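PDB 4R8F: vacuolar aminopeptidase 1 from Saccharomyces cerevisiae S288c, which removes N-terminal amino acids, preferably neutral or hydrophobic ones, from peptides and proteins in the vacuole, and is the major cargo of the cytoplasm-to-vacuole targeting pathway. Local coordinates for residues A[60-65]-A[300-305]; A[86-91]-A[257-262]; A[114-119]-A[291-296]. All coordinates share one frame; numbering follows the deposited sequence.

Interaction 1: residues A[60-65]-A[300-305]; sequences TIRNGT and LTRQGA
Arg62 reaches the loop 300-305 by an extended start, CG lying opposite its backbone N (chi1 -177°), and a bend at chi3 that turns the guanidinium back toward the carbonyl of Arg302. There NH1 donates to Arg302 O at 2.7 Å, nearly straight at 162°, with the oxygen in the guanidinium plane, and also to Gly307 O. Arg302 runs the other way: its chain, extended from CG to NE, lays one face of its guanidinium over Arg62, whose CG sits 3.7 Å from Arg302 NH1. Next door, Asn63 CB packs 3.4 Å from Gln303 CG, and the amide planes stack 27° apart. Asn63 and Gly64 are the corners of a type I' turn joining strands 56-62 and 66-72; Asn63 ND2 bonds Thr65 OG1 (3.1 Å), which lies in the amide plane, and also reaches Thr378 O of the second subunit. The two arginine charges come close, Arg62 NE lying 4.4 Å from Arg302 NH1. Glu43, in a salt bridge with Arg62, probably balances it, whereas Arg302 is held by Gly421 O of the second subunit and also faces Arg423 of that subunit, which gathers positive charge at the subunit interface.

Interaction 2: residues A[86-91]-A[257-262]; sequences GSHVDA and RLDDRL
Arg261, in the first turn of helix 258-276, grips Val89 where the loop after strand 83-88 packs on the start of that helix, in the di-zinc exopeptidase core. Past CB, its CG and CD run alongside Val89 O, with CD 3.9 Å from that oxygen. The chain stays extended from CG to NE (chi3 -153°), which brings NE to Val89 O at 2.8 Å and NH2 to the same atom at 2.9 Å, a side-on grip on one carbonyl oxygen that lies in the guanidinium plane. Ala91 CB covers one face of the group, 4.0 Å from Arg261 NH2, and the remaining nitrogen, NH1, bonds Pro20 O. A leucine here would probably leave both Val89 O and Pro20 O without their donors and the loop less firmly held to the helix.

The metal ligands lie beside this grip: Asp259 two residues before Arg261, and His88 just before Val89. His88 binds the first zinc and Asp259 both; a cis peptide joins Asp259 to Asp260, as in related di-zinc peptidases. Asp260 CB sits over the face of the His88 ring, 3.3 Å from its centroid and 20° off the normal, a CH-pi contact that backs the imidazole. In this model NE2 hydrogen-bonds Asp341, a fellow ligand of the first zinc. Beyond this CB the Asp260 carboxylate reaches Ser87, whose OG donates to Asp260 OD2 at 2.6 Å and approaches from above the carboxylate plane, 50° out of it.

Interaction 3: residues A[114-119]-A[291-296]; sequences APYGGT and LYDNEE
The end of strand 108-116, in the six-stranded antiparallel sheet, meets here the loop leaving strand 286-292 of the catalytic sheet, the loop that carries the zinc-binding pair Glu295 and Glu296. Tyr116 makes the crossing: with chi1 at 171° the ring extends away from its own backbone N, toward Asn294. ND2 of Asn294 comes in at the edge of the ring and donates to Tyr116 OH at 3.0 Å, almost straight at 163°, the hydroxyl oxygen in the Asn294 amide plane. The same hydroxyl bonds Asp90, so it is held by two partners, while Asn294 OD1 is taken by Thr301. Back from the hydroxyl, CE2 lies 4.2 Å from Glu296 CB. Gly117 sits against that same CB, its CA 3.8 Å from it; a side chain at this position would run into Glu296, and the positive phi of 89° suits glycine as well. Gly117 N is bound by Asn373 of the second subunit. Within the loop, Asn294 N bonds the preceding Asp293 OD1 at 2.7 Å, from above the carboxylate plane. Two consecutive glutamates on a loop at the C-terminal end of a central strand are a hallmark of the co-catalytic site in this clan of zinc exopeptidases.

Interactions 2 and 3, their centres about 10 Å apart, build the zinc site; the centre of interaction 1 lies about 13 to 14 Å from theirs. Strands 83-88 and 286-292 are neighbours in the sheet, linked by Tyr292 N to Ser87 O at 2.8 Å, and Asp90 OD2 reaches Tyr116 OH at the same distance. Between them interactions 2 and 3 supply His88, Asp259, Glu295 and Glu296, and Asp341 and His435 complete the set of zinc ligands. In interaction 1, Thr65 OG1 meets Asp293 OD2 at 2.7 Å and Thr301 OG1 meets Asn294 OD1 at 2.6 Å, probable hydrogen bonds that tie both its segments to the loop bearing the glutamates. Interactions 1 and 3 also touch the second subunit.

Interaction 1: residues A[60-65]-A[300-305]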
loop_
_atom_site.group_PDB
_atom_site.type_symbol
_atom_site.label_atom_id
_atom_site.label_comp_id
_atom_site.label_asym_id
_atom_site.label_seq_id
_atom_site.Cartn_x
_atom_site.Cartn_y
_atom_site.Cartn_z
ATOM N N THR A 60 39.170 42.404 17.095
ATOM C CA THR A 60 40.021 41.226 16.954
ATOM C C THR A 60 39.369 40.239 15.997
ATOM O O THR A 60 38.180 40.350 15.699
ATOM C CB THR A 60 40.335 40.573 18.318
ATOM O OG1 THR A 60 41.432 39.666 18.173
ATOM C CG2 THR A 60 39.130 39.835 18.877
ATOM N N ILE A 61 40.161 39.291 15.501
ATOM C CA ILE A 61 39.700 38.330 14.504
ATOM C C ILE A 61 40.151 36.911 14.846
ATOM O O ILE A 61 41.306 36.685 15.189
ATOM C CB ILE A 61 40.236 38.675 13.104
ATOM C CG1 ILE A 61 39.762 40.064 12.666
ATOM C CG2 ILE A 61 39.776 37.636 12.084
ATOM C CD1 ILE A 61 40.471 40.583 11.432
ATOM N N ARG A 62 39.231 35.957 14.736
ATOM C CA ARG A 62 39.562 34.543 14.875
ATOM C C ARG A 62 39.307 33.841 13.542
ATOM O O ARG A 62 38.210 33.931 12.987
ATOM C CB ARG A 62 38.734 33.908 15.996
ATOM C CG ARG A 62 39.064 32.449 16.280
ATOM C CD ARG A 62 38.158 31.896 17.369
ATOM N NE ARG A 62 38.498 32.443 18.677
ATOM C CZ ARG A 62 37.796 32.268 19.794
ATOM N NH1 ARG A 62 36.668 31.564 19.803
ATOM N NH2 ARG A 62 38.227 32.816 20.921
ATOM N N ASN A 63 40.342 33.187 13.016
ATOM C CA ASN A 63 40.235 32.334 11.827
ATOM C C ASN A 63 39.977 33.070 10.500
ATOM O O ASN A 63 39.814 32.435 9.461
ATOM C CB ASN A 63 39.135 31.295 12.057
ATOM C CG ASN A 63 39.247 30.105 11.128
ATOM O OD1 ASN A 63 40.246 29.384 11.148
ATOM N ND2 ASN A 63 38.217 29.885 10.313
ATOM N N GLY A 64 39.943 34.399 10.531
ATOM C CA GLY A 64 39.572 35.197 9.361
ATOM C C GLY A 64 38.083 35.191 9.056
ATOM O O GLY A 64 37.660 35.744 8.041
ATOM N N THR A 65 37.291 34.560 9.923
ATOM C CA THR A 65 35.850 34.415 9.708
ATOM C C THR A 65 35.006 34.790 10.936
ATOM O O THR A 65 33.776 34.739 10.886
ATOM C CB THR A 65 35.508 32.964 9.302
ATOM O OG1 THR A 65 35.945 32.053 10.319
ATOM C CG2 THR A 65 36.178 32.598 7.983
ATOM N N LEU A 300 28.636 25.075 16.879
ATOM C CA LEU A 300 29.564 24.390 17.784
ATOM C C LEU A 300 30.940 24.225 17.134
ATOM O O LEU A 300 31.402 23.114 16.878
ATOM C CB LEU A 300 28.998 23.034 18.232
ATOM C CG LEU A 300 29.697 22.380 19.434
ATOM C CD1 LEU A 300 29.352 23.070 20.748
ATOM C CD2 LEU A 300 29.336 20.908 19.512
ATOM N N THR A 301 31.581 25.357 16.866
ATOM C CA THR A 301 32.962 25.403 16.394
ATOM C C THR A 301 33.645 26.517 17.175
ATOM O O THR A 301 32.968 27.312 17.830
ATOM C CB THR A 301 33.032 25.711 14.888
ATOM O OG1 THR A 301 32.735 27.092 14.661
ATOM C CG2 THR A 301 32.038 24.858 14.112
ATOM N N ARG A 302 34.969 26.597 17.103
ATOM C CA ARG A 302 35.692 27.657 17.815
ATOM C C ARG A 302 35.463 29.048 17.195
ATOM O O ARG A 302 35.682 30.052 17.858
ATOM C CB ARG A 302 37.192 27.348 17.893
ATOM C CG ARG A 302 37.972 27.791 16.675
ATOM C CD ARG A 302 39.444 27.479 16.791
ATOM N NE ARG A 302 40.173 28.117 15.697
ATOM C CZ ARG A 302 41.057 29.109 15.814
ATOM N NH1 ARG A 302 41.403 29.610 16.995
ATOM N NH2 ARG A 302 41.622 29.587 14.714
ATOM N N GLN A 303 35.037 29.096 15.931
ATOM C CA GLN A 303 34.694 30.359 15.258
ATOM C C GLN A 303 33.210 30.679 15.367
ATOM O O GLN A 303 32.771 31.749 14.941
ATOM C CB GLN A 303 35.041 30.308 13.767
ATOM C CG GLN A 303 36.416 29.760 13.436
ATOM C CD GLN A 303 36.414 28.268 13.165
ATOM O OE1 GLN A 303 35.445 27.717 12.637
ATOM N NE2 GLN A 303 37.509 27.604 13.517
ATOM N N GLY A 304 32.433 29.737 15.891
ATOM C CA GLY A 304 30.997 29.913 16.041
ATOM C C GLY A 304 30.657 30.543 17.368
ATOM O O GLY A 304 31.537 30.798 18.183
ATOM N N ALA A 305 29.368 30.774 17.585
ATOM C CA ALA A 305 28.865 31.399 18.814
ATOM C C ALA A 305 29.287 30.659 20.083
ATOM O O ALA A 305 29.510 31.281 21.122
ATOM C CB ALA A 305 27.348 31.519 18.757
#

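Interaction 2: residues A[86-91]-A[257-262]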
loop_
_atom_site.group_PDB
_atom_site.type_symbol
_atom_site.label_atom_id
_atom_site.label_comp_id
_atom_site.label_asym_id
_atom_site.label_seq_id
_atom_site.Cartn_x
_atom_site.Cartn_y
_atom_site.Cartn_z
ATOM N N GLY A 86 25.040 40.431 18.390
ATOM C CA GLY A 86 25.654 39.211 17.880
ATOM C C GLY A 86 24.957 38.789 16.601
ATOM O O GLY A 86 23.730 38.798 16.522
ATOM N N SER A 87 25.742 38.417 15.598
ATOM C CA SER A 87 25.205 38.041 14.298
ATOM C C SER A 87 26.153 37.055 13.628
ATOM O O SER A 87 27.233 36.781 14.150
ATOM C CB SER A 87 25.041 39.285 13.428
ATOM O OG SER A 87 24.266 38.998 12.279
ATOM N N HIS A 88 25.750 36.510 12.484
ATOM C CA HIS A 88 26.621 35.585 11.763
ATOM C C HIS A 88 26.909 36.059 10.344
ATOM O O HIS A 88 26.094 36.746 9.725
ATOM C CB HIS A 88 26.100 34.138 11.817
ATOM C CG HIS A 88 24.794 33.913 11.116
ATOM N ND1 HIS A 88 24.718 33.438 9.822
ATOM C CD2 HIS A 88 23.514 34.043 11.542
ATOM C CE1 HIS A 88 23.452 33.307 9.474
ATOM N NE2 HIS A 88 22.700 33.667 10.498
ATOM N N VAL A 89 28.102 35.715 9.863
ATOM C CA VAL A 89 28.567 36.135 8.541
ATOM C C VAL A 89 28.742 34.981 7.547
ATOM O O VAL A 89 28.957 35.231 6.359
ATOM C CB VAL A 89 29.882 36.952 8.618
ATOM C CG1 VAL A 89 29.600 38.355 9.137
ATOM C CG2 VAL A 89 30.943 36.246 9.459
ATOM N N ASP A 90 28.660 33.733 8.013
ATOM C CA ASP A 90 28.647 32.597 7.089
ATOM C C ASP A 90 27.305 32.550 6.376
ATOM O O ASP A 90 26.280 32.970 6.916
ATOM C CB ASP A 90 28.935 31.261 7.793
ATOM C CG ASP A 90 27.828 30.837 8.743
ATOM O OD1 ASP A 90 27.314 31.705 9.487
ATOM O OD2 ASP A 90 27.488 29.630 8.759
ATOM N N ALA A 91 27.333 32.056 5.148
ATOM C CA ALA A 91 26.141 31.933 4.325
ATOM C C ALA A 91 26.157 30.575 3.657
ATOM O O ALA A 91 27.199 29.925 3.591
ATOM C CB ALA A 91 26.111 33.037 3.279
ATOM N N ARG A 257 23.049 35.840 -0.495
ATOM C CA ARG A 257 23.699 35.818 0.823
ATOM C C ARG A 257 23.143 36.788 1.870
ATOM O O ARG A 257 23.894 37.243 2.727
ATOM C CB ARG A 257 25.202 36.076 0.673
ATOM C CG ARG A 257 25.944 35.039 -0.151
ATOM C CD ARG A 257 27.218 35.621 -0.751
ATOM N NE ARG A 257 27.178 35.443 -2.195
ATOM C CZ ARG A 257 27.543 36.338 -3.108
ATOM N NH1 ARG A 257 28.016 37.536 -2.787
ATOM N NH2 ARG A 257 27.427 36.009 -4.381
ATOM N N LEU A 258 21.849 37.090 1.831
ATOM C CA LEU A 258 21.265 38.021 2.809
ATOM C C LEU A 258 21.308 37.499 4.247
ATOM O O LEU A 258 21.435 38.287 5.180
ATOM C CB LEU A 258 19.821 38.376 2.448
ATOM C CG LEU A 258 19.576 39.249 1.215
ATOM C CD1 LEU A 258 18.171 39.828 1.264
ATOM C CD2 LEU A 258 20.597 40.367 1.106
ATOM N N ASP A 259 21.199 36.182 4.415
ATOM C CA ASP A 259 21.246 35.545 5.733
ATOM C C ASP A 259 22.685 35.080 6.037
ATOM O O ASP A 259 23.179 34.152 5.396
ATOM C CB ASP A 259 20.266 34.362 5.770
ATOM C CG ASP A 259 20.308 33.589 7.086
ATOM O OD1 ASP A 259 20.438 34.207 8.165
ATOM O OD2 ASP A 259 20.196 32.345 7.035
ATOM N N ASP A 260 23.376 35.711 6.987
ATOM C CA ASP A 260 22.883 36.856 7.752
ATOM C C ASP A 260 23.843 38.033 7.596
ATOM O O ASP A 260 24.151 38.741 8.560
ATOM C CB ASP A 260 22.717 36.470 9.223
ATOM C CG ASP A 260 21.978 37.516 10.027
ATOM O OD1 ASP A 260 21.092 38.197 9.462
ATOM O OD2 ASP A 260 22.291 37.653 11.229
ATOM N N ARG A 261 24.300 38.241 6.363
ATOM C CA ARG A 261 25.124 39.398 6.035
ATOM C C ARG A 261 24.329 40.705 6.054
ATOM O O ARG A 261 24.914 41.781 6.090
ATOM C CB ARG A 261 25.814 39.198 4.684
ATOM C CG ARG A 261 27.102 38.409 4.833
ATOM C CD ARG A 261 27.505 37.630 3.594
ATOM N NE ARG A 261 28.296 36.462 3.975
ATOM C CZ ARG A 261 29.020 35.726 3.137
ATOM N NH1 ARG A 261 29.078 36.026 1.844
ATOM N NH2 ARG A 261 29.700 34.681 3.603
ATOM N N LEU A 262 23.003 40.601 6.037
ATOM C CA LEU A 262 22.127 41.760 6.141
ATOM C C LEU A 262 22.134 42.372 7.543
ATOM O O LEU A 262 22.299 43.582 7.687
ATOM C CB LEU A 262 20.703 41.368 5.739
ATOM C CG LEU A 262 19.618 42.446 5.749
ATOM C CD1 LEU A 262 20.071 43.713 5.046
ATOM C CD2 LEU A 262 18.355 41.903 5.098
#

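Interaction 3: residues A[114-119]-A[291-296]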
loop_
_atom_site.group_PDB
_atom_site.type_symbol
_atom_site.label_atom_id
_atom_site.label_comp_id
_atom_site.label_asym_id
_atom_site.label_seq_id
_atom_site.Cartn_x
_atom_site.Cartn_y
_atom_site.Cartn_z
ATOM N N ALA A 114 31.001 20.282 -2.253
ATOM C CA ALA A 114 30.075 19.885 -1.214
ATOM C C ALA A 114 29.220 21.074 -0.809
ATOM O O ALA A 114 29.700 22.207 -0.808
ATOM C CB ALA A 114 30.840 19.360 -0.016
ATOM N N PRO A 115 27.950 20.822 -0.454
ATOM C CA PRO A 115 27.133 21.918 0.048
ATOM C C PRO A 115 27.548 22.299 1.462
ATOM O O PRO A 115 27.898 21.431 2.262
ATOM C CB PRO A 115 25.707 21.346 0.042
ATOM C CG PRO A 115 25.825 19.891 -0.262
ATOM C CD PRO A 115 27.274 19.523 -0.309
ATOM N N TYR A 116 27.515 23.591 1.757
ATOM C CA TYR A 116 27.772 24.080 3.099
ATOM C C TYR A 116 26.480 24.639 3.690
ATOM O O TYR A 116 25.875 25.548 3.121
ATOM C CB TYR A 116 28.855 25.160 3.083
ATOM C CG TYR A 116 29.007 25.848 4.415
ATOM C CD1 TYR A 116 29.812 25.306 5.409
ATOM C CD2 TYR A 116 28.320 27.026 4.694
ATOM C CE1 TYR A 116 29.943 25.926 6.639
ATOM C CE2 TYR A 116 28.442 27.651 5.919
ATOM C CZ TYR A 116 29.257 27.098 6.888
ATOM O OH TYR A 116 29.384 27.714 8.110
ATOM N N GLY A 117 26.059 24.081 4.822
ATOM C CA GLY A 117 24.925 24.615 5.579
ATOM C C GLY A 117 23.556 24.084 5.195
ATOM O O GLY A 117 22.540 24.561 5.703
ATOM N N GLY A 118 23.518 23.096 4.309
ATOM C CA GLY A 118 22.256 22.510 3.882
ATOM C C GLY A 118 22.461 21.368 2.908
ATOM O O GLY A 118 23.590 21.065 2.519
ATOM N N THR A 119 21.364 20.711 2.546
ATOM C CA THR A 119 21.336 19.826 1.389
ATOM C C THR A 119 20.687 20.675 0.309
ATOM O O THR A 119 19.470 20.881 0.318
ATOM C CB THR A 119 20.526 18.543 1.658
ATOM O OG1 THR A 119 19.167 18.879 1.970
ATOM C CG2 THR A 119 21.132 17.761 2.821
ATOM N N LEU A 291 30.718 39.087 15.202
ATOM C CA LEU A 291 30.254 38.395 14.005
ATOM C C LEU A 291 30.808 36.983 13.979
ATOM O O LEU A 291 32.019 36.802 13.961
ATOM C CB LEU A 291 30.722 39.147 12.759
ATOM C CG LEU A 291 30.234 40.587 12.635
ATOM C CD1 LEU A 291 30.864 41.247 11.422
ATOM C CD2 LEU A 291 28.717 40.640 12.547
ATOM N N TYR A 292 29.921 35.991 13.967
ATOM C CA TYR A 292 30.316 34.584 14.047
ATOM C C TYR A 292 30.278 33.842 12.715
ATOM O O TYR A 292 29.542 34.194 11.802
ATOM C CB TYR A 292 29.409 33.849 15.022
ATOM C CG TYR A 292 29.504 34.358 16.425
ATOM C CD1 TYR A 292 30.539 33.955 17.256
ATOM C CD2 TYR A 292 28.564 35.248 16.928
ATOM C CE1 TYR A 292 30.637 34.424 18.552
ATOM C CE2 TYR A 292 28.652 35.721 18.224
ATOM C CZ TYR A 292 29.692 35.303 19.027
ATOM O OH TYR A 292 29.785 35.762 20.312
ATOM N N ASP A 293 31.092 32.795 12.645
ATOM C CA ASP A 293 31.086 31.821 11.559
ATOM C C ASP A 293 30.202 30.636 11.989
ATOM O O ASP A 293 29.781 30.556 13.142
ATOM C CB ASP A 293 32.528 31.350 11.327
ATOM C CG ASP A 293 32.736 30.661 9.991
ATOM O OD1 ASP A 293 31.762 30.418 9.253
ATOM O OD2 ASP A 293 33.909 30.347 9.681
ATOM N N ASN A 294 29.910 29.743 11.045
ATOM C CA ASN A 294 29.297 28.435 11.314
ATOM C C ASN A 294 27.941 28.412 12.021
ATOM O O ASN A 294 27.643 27.459 12.736
ATOM C CB ASN A 294 30.279 27.536 12.081
ATOM C CG ASN A 294 31.609 27.365 11.372
ATOM O OD1 ASN A 294 32.636 27.202 12.026
ATOM N ND2 ASN A 294 31.605 27.391 10.039
ATOM N N GLU A 295 27.112 29.429 11.812
ATOM C CA GLU A 295 25.732 29.392 12.313
ATOM C C GLU A 295 24.879 28.401 11.517
ATOM O O GLU A 295 24.014 27.731 12.083
ATOM C CB GLU A 295 25.098 30.786 12.279
ATOM C CG GLU A 295 23.816 30.906 13.096
ATOM C CD GLU A 295 22.573 30.407 12.368
ATOM O OE1 GLU A 295 21.664 29.867 13.044
ATOM O OE2 GLU A 295 22.500 30.550 11.124
ATOM N N GLU A 296 25.140 28.302 10.213
ATOM C CA GLU A 296 24.415 27.373 9.339
ATOM C C GLU A 296 24.741 25.902 9.660
ATOM O O GLU A 296 24.053 24.988 9.200
ATOM C CB GLU A 296 24.744 27.655 7.867
ATOM C CG GLU A 296 24.400 29.060 7.375
ATOM C CD GLU A 296 22.910 29.357 7.370
ATOM O OE1 GLU A 296 22.097 28.408 7.442
ATOM O OE2 GLU A 296 22.543 30.551 7.287
#